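Local coordinates for ssDNA binding protein (Aeropyrum pernix, PDB 4PSN) that probably binds single-stranded DNA, entrapping it in a tunnel system formed between its subunits, at residues R163-K175 against F198-V212. Numbering follows the deposited sequence. Where two conformers were deposited one is given.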
loop_
_atom_site.group_PDB
_atom_site.type_symbol
_atom_site.label_atom_id
_atom_site.label_comp_id
_atom_site.label_asym_id
_atom_site.label_seq_id
_atom_site.Cartn_x
_atom_site.Cartn_y
_atom_site.Cartn_z
ATOM N N ARG C 163 30.917 10.205 15.847
ATOM C CA ARG C 163 29.796 9.707 15.048
ATOM C C ARG C 163 28.513 9.837 15.845
ATOM O O ARG C 163 28.555 10.046 17.046
ATOM C CB ARG C 163 30.004 8.260 14.554
ATOM C CG ARG C 163 30.478 7.240 15.568
ATOM C CD ARG C 163 31.949 7.478 15.899
ATOM N NE ARG C 163 32.620 6.316 16.470
ATOM C CZ ARG C 163 33.386 6.363 17.557
ATOM N NH1 ARG C 163 33.971 5.259 18.004
ATOM N NH2 ARG C 163 33.567 7.514 18.201
ATOM N N GLY C 164 27.375 9.732 15.186
ATOM C CA GLY C 164 26.134 9.919 15.908
ATOM C C GLY C 164 24.961 9.936 14.974
ATOM O O GLY C 164 25.110 9.662 13.789
ATOM N N ALA C 165 23.788 10.265 15.512
ATOM C CA ALA C 165 22.569 10.207 14.738
ATOM C C ALA C 165 21.513 11.067 15.422
ATOM O O ALA C 165 21.541 11.193 16.639
ATOM C CB ALA C 165 22.082 8.752 14.673
ATOM N N VAL C 166 20.593 11.641 14.637
ATOM C CA VAL C 166 19.386 12.277 15.185
ATOM C C VAL C 166 18.181 11.809 14.377
ATOM O O VAL C 166 18.308 11.396 13.217
ATOM C CB VAL C 166 19.462 13.830 15.146
ATOM C CG1 VAL C 166 20.646 14.356 15.998
ATOM C CG2 VAL C 166 19.591 14.316 13.726
ATOM N N VAL C 167 17.005 11.862 14.982
ATOM C CA VAL C 167 15.789 11.446 14.295
ATOM C C VAL C 167 14.935 12.647 13.888
ATOM O O VAL C 167 14.068 12.531 13.024
ATOM C CB VAL C 167 14.946 10.496 15.164
ATOM C CG1 VAL C 167 15.751 9.269 15.526
ATOM C CG2 VAL C 167 14.451 11.222 16.419
ATOM N N GLU C 168 15.185 13.796 14.511
ATOM C CA GLU C 168 14.451 15.025 14.191
ATOM C C GLU C 168 15.469 16.139 14.091
ATOM O O GLU C 168 16.486 16.087 14.775
ATOM C CB GLU C 168 13.461 15.381 15.309
ATOM C CG GLU C 168 12.283 14.416 15.450
ATOM C CD GLU C 168 11.486 14.662 16.734
ATOM O OE1 GLU C 168 11.756 15.671 17.435
ATOM O OE2 GLU C 168 10.594 13.847 17.045
ATOM N N PRO C 169 15.192 17.175 13.278
ATOM C CA PRO C 169 13.951 17.386 12.534
ATOM C C PRO C 169 13.882 16.555 11.253
ATOM O O PRO C 169 12.884 16.619 10.559
ATOM C CB PRO C 169 13.990 18.883 12.194
ATOM C CG PRO C 169 15.477 19.212 12.136
ATOM C CD PRO C 169 16.096 18.342 13.198
ATOM N N THR C 170 14.935 15.808 10.953
ATOM C CA THR C 170 14.933 14.856 9.856
ATOM C C THR C 170 15.989 13.810 10.223
ATOM O O THR C 170 16.951 14.133 10.908
ATOM C CB THR C 170 15.253 15.540 8.507
ATOM O OG1 THR C 170 14.955 14.645 7.430
ATOM C CG2 THR C 170 16.726 15.982 8.439
ATOM N N PRO C 171 15.778 12.546 9.837
ATOM C CA PRO C 171 16.732 11.526 10.297
ATOM C C PRO C 171 18.107 11.654 9.623
ATOM O O PRO C 171 18.211 11.620 8.388
ATOM C CB PRO C 171 16.047 10.203 9.924
ATOM C CG PRO C 171 14.566 10.554 9.798
ATOM C CD PRO C 171 14.595 11.949 9.189
ATOM N N LEU C 172 19.142 11.791 10.449
ATOM C CA LEU C 172 20.511 12.037 9.981
ATOM C C LEU C 172 21.522 11.161 10.691
ATOM O O LEU C 172 21.453 10.957 11.900
ATOM C CB LEU C 172 20.918 13.491 10.215
ATOM C CG LEU C 172 20.109 14.552 9.479
ATOM C CD1 LEU C 172 20.466 15.924 10.025
ATOM C CD2 LEU C 172 20.394 14.470 7.983
ATOM N N LEU C 173 22.466 10.638 9.918
ATOM C CA LEU C 173 23.528 9.817 10.455
ATOM C C LEU C 173 24.877 10.479 10.203
ATOM O O LEU C 173 25.248 10.735 9.062
ATOM C CB LEU C 173 23.494 8.429 9.818
ATOM C CG LEU C 173 23.096 7.284 10.742
ATOM C CD1 LEU C 173 21.803 7.596 11.449
ATOM C CD2 LEU C 173 22.981 5.981 9.955
ATOM N N LEU C 174 25.593 10.780 11.276
ATOM C CA LEU C 174 26.946 11.300 11.152
ATOM C C LEU C 174 27.896 10.106 11.171
ATOM O O LEU C 174 28.022 9.430 12.191
ATOM C CB LEU C 174 27.254 12.259 12.306
ATOM C CG LEU C 174 28.659 12.858 12.357
ATOM C CD1 LEU C 174 28.849 13.864 11.235
ATOM C CD2 LEU C 174 28.912 13.505 13.721
ATOM N N LYS C 175 28.524 9.832 10.029
ATOM C CA LYS C 175 29.498 8.747 9.878
ATOM C C LYS C 175 30.805 9.074 10.599
ATOM O O LYS C 175 31.097 10.243 10.847
ATOM C CB LYS C 175 29.827 8.533 8.398
ATOM C CG LYS C 175 28.621 8.508 7.481
ATOM C CD LYS C 175 27.872 7.202 7.615
ATOM C CE LYS C 175 26.868 7.039 6.495
ATOM N NZ LYS C 175 26.641 5.604 6.202
ATOM N N PHE C 198 26.652 17.952 11.587
ATOM C CA PHE C 198 25.434 17.343 11.071
ATOM C C PHE C 198 24.943 17.969 9.772
ATOM O O PHE C 198 24.122 17.371 9.072
ATOM C CB PHE C 198 24.324 17.329 12.134
ATOM C CG PHE C 198 24.339 16.084 12.987
ATOM C CD1 PHE C 198 23.646 14.950 12.586
ATOM C CD2 PHE C 198 25.075 16.038 14.162
ATOM C CE1 PHE C 198 23.661 13.792 13.349
ATOM C CE2 PHE C 198 25.114 14.871 14.942
ATOM C CZ PHE C 198 24.404 13.745 14.532
ATOM N N SER C 199 25.440 19.161 9.442
ATOM C CA SER C 199 25.115 19.775 8.149
ATOM C C SER C 199 25.670 18.963 6.966
ATOM O O SER C 199 25.292 19.177 5.824
ATOM C CB SER C 199 25.635 21.218 8.084
ATOM O OG SER C 199 27.034 21.226 7.868
ATOM N N GLU C 200 26.582 18.038 7.241
ATOM C CA GLU C 200 27.127 17.170 6.196
ATOM C C GLU C 200 26.791 15.702 6.456
ATOM O O GLU C 200 27.329 14.798 5.811
ATOM C CB GLU C 200 28.643 17.339 6.103
ATOM C CG GLU C 200 29.074 18.708 5.612
ATOM C CD GLU C 200 30.572 18.803 5.389
ATOM O OE1 GLU C 200 31.345 18.540 6.342
ATOM O OE2 GLU C 200 30.974 19.135 4.253
ATOM N N ALA C 201 25.913 15.469 7.419
ATOM C CA ALA C 201 25.531 14.111 7.790
ATOM C C ALA C 201 24.703 13.458 6.670
ATOM O O ALA C 201 24.157 14.142 5.813
ATOM C CB ALA C 201 24.725 14.143 9.091
ATOM N N GLN C 202 24.570 12.140 6.714
ATOM C CA GLN C 202 23.804 11.419 5.701
ATOM C C GLN C 202 22.304 11.376 6.056
ATOM O O GLN C 202 21.940 11.098 7.194
ATOM C CB GLN C 202 24.355 9.988 5.585
ATOM C CG GLN C 202 23.673 9.144 4.526
ATOM C CD GLN C 202 24.165 7.695 4.494
ATOM O OE1 GLN C 202 24.216 7.016 5.516
ATOM N NE2 GLN C 202 24.524 7.225 3.309
ATOM N N ASN C 203 21.440 11.647 5.083
ATOM C CA ASN C 203 19.999 11.466 5.256
ATOM C C ASN C 203 19.620 9.993 5.169
ATOM O O ASN C 203 19.945 9.329 4.192
ATOM C CB ASN C 203 19.243 12.238 4.188
ATOM C CG ASN C 203 19.549 13.711 4.223
ATOM O OD1 ASN C 203 20.469 14.184 3.552
ATOM N ND2 ASN C 203 18.792 14.447 5.019
ATOM N N VAL C 204 18.946 9.485 6.193
ATOM C CA VAL C 204 18.605 8.070 6.246
ATOM C C VAL C 204 17.136 7.885 6.602
ATOM O O VAL C 204 16.423 8.848 6.877
ATOM C CB VAL C 204 19.464 7.334 7.299
ATOM C CG1 VAL C 204 20.948 7.367 6.898
ATOM C CG2 VAL C 204 19.261 7.958 8.663
ATOM N N GLU C 205 16.682 6.644 6.600
ATOM C CA GLU C 205 15.359 6.354 7.154
ATOM C C GLU C 205 15.389 6.426 8.672
ATOM O O GLU C 205 16.424 6.169 9.294
ATOM C CB GLU C 205 14.863 4.989 6.667
ATOM C CG GLU C 205 14.658 4.953 5.158
ATOM C CD GLU C 205 13.777 3.790 4.665
ATOM O OE1 GLU C 205 13.474 2.869 5.453
ATOM O OE2 GLU C 205 13.392 3.805 3.472
ATOM N N LYS C 206 14.250 6.792 9.260
ATOM C CA LYS C 206 14.150 7.021 10.692
ATOM C C LYS C 206 14.645 5.841 11.548
ATOM O O LYS C 206 15.364 6.033 12.539
ATOM C CB LYS C 206 12.703 7.384 11.061
ATOM C CG LYS C 206 12.552 7.929 12.473
ATOM C CD LYS C 206 11.081 8.126 12.838
ATOM C CE LYS C 206 10.911 9.128 13.977
ATOM N NZ LYS C 206 9.561 9.100 14.617
ATOM N N ARG C 207 14.261 4.624 11.177
ATOM C CA ARG C 207 14.707 3.436 11.916
ATOM C C ARG C 207 16.240 3.286 11.962
ATOM O O ARG C 207 16.791 2.792 12.949
ATOM C CB ARG C 207 14.066 2.163 11.340
ATOM C CG ARG C 207 14.313 0.898 12.169
ATOM C CD ARG C 207 13.491 -0.300 11.644
ATOM N NE ARG C 207 12.054 -0.121 11.869
ATOM C CZ ARG C 207 11.158 0.147 10.920
ATOM N NH1 ARG C 207 11.530 0.252 9.648
ATOM N NH2 ARG C 207 9.879 0.304 11.247
ATOM N N GLU C 208 16.933 3.704 10.910
ATOM C CA GLU C 208 18.381 3.555 10.903
ATOM C C GLU C 208 18.951 4.462 11.982
ATOM O O GLU C 208 19.859 4.070 12.719
ATOM C CB GLU C 208 18.980 3.932 9.548
ATOM C CG GLU C 208 18.386 3.170 8.362
ATOM C CD GLU C 208 19.061 3.548 7.037
ATOM O OE1 GLU C 208 18.391 4.124 6.152
ATOM O OE2 GLU C 208 20.267 3.269 6.889
ATOM N N ALA C 209 18.408 5.678 12.064
ATOM C CA ALA C 209 18.896 6.656 13.024
ATOM C C ALA C 209 18.548 6.173 14.418
ATOM O O ALA C 209 19.358 6.262 15.318
ATOM C CB ALA C 209 18.302 8.054 12.754
ATOM N N VAL C 210 17.343 5.632 14.592
ATOM C CA VAL C 210 16.929 5.167 15.926
ATOM C C VAL C 210 17.881 4.098 16.457
ATOM O O VAL C 210 18.296 4.130 17.618
ATOM C CB VAL C 210 15.464 4.630 15.949
ATOM C CG1 VAL C 210 15.146 3.939 17.280
ATOM C CG2 VAL C 210 14.458 5.753 15.688
ATOM N N ARG C 211 18.245 3.157 15.596
ATOM C CA ARG C 211 19.130 2.062 15.984
ATOM C C ARG C 211 20.501 2.573 16.450
ATOM O O ARG C 211 21.058 2.085 17.438
ATOM C CB ARG C 211 19.292 1.096 14.804
ATOM C CG ARG C 211 20.209 -0.076 15.050
ATOM C CD ARG C 211 19.427 -1.357 15.273
ATOM N NE ARG C 211 18.480 -1.644 14.188
ATOM C CZ ARG C 211 17.350 -2.325 14.367
ATOM N NH1 ARG C 211 17.045 -2.770 15.576
ATOM N NH2 ARG C 211 16.523 -2.551 13.351
ATOM N N VAL C 212 21.050 3.553 15.739
ATOM C CA VAL C 212 22.353 4.105 16.107
ATOM C C VAL C 212 22.287 4.845 17.456
ATOM O O VAL C 212 23.161 4.685 18.320
ATOM C CB VAL C 212 22.911 5.031 15.003
ATOM C CG1 VAL C 212 24.093 5.861 15.525
ATOM C CG2 VAL C 212 23.330 4.208 13.766
HETATM O O HOH W 1 16.892 12.998 6.435
#
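Gly164, having no side chain, meets the Phe198 ring through its backbone, its C atom 3.9 Å from Phe198 CZ. Next to it, Ala165 points to the helix 206-212, its CB 3.6 Å from Val212 CG1; so small a residue lets strand and helix axes approach to 7.1 Å. Val166 turns to the other surface of the sheet and lays CG1 over one face of Phe198. Beyond the hairpin turn, Thr170 OG1 and Asn203 ND2 share a water that also donates to Pro171 O. That carbonyl additionally accepts Val204 N (3.1 Å), a nearly straight bond whose donor stands 42° out of the carbonyl plane, while the proline ring rests on Lys206 at the helix start. Leu172 sets its CB against Phe198 CD1; with CG anti to the carbonyl carbon (chi1 -63°), its CD2 methyl comes to lie beside Asn203 ND2. Leu173 pairs with Gln202 through two backbone bonds of 2.8 Å, Leu173 N to Gln202 O and Gln202 N to Leu173 O, and in the conformer given turns CD1 toward Ala209. On the opposite face of the Phe198 ring from Val166, Leu174 CB makes a CH-pi contact, 4.2 Å from the centroid. An alanine in place of Phe198 would remove the ring and is likely to leave Val166 and Leu174 without their common partner. Lys175 reaches past Gln202 to a salt bridge with Glu215 of the third subunit. Backbone bonds thus fix the short strand 202-203, outermost in this chain's antiparallel sheet, while apolar contacts seat Phe198 on one face and the helix on the other.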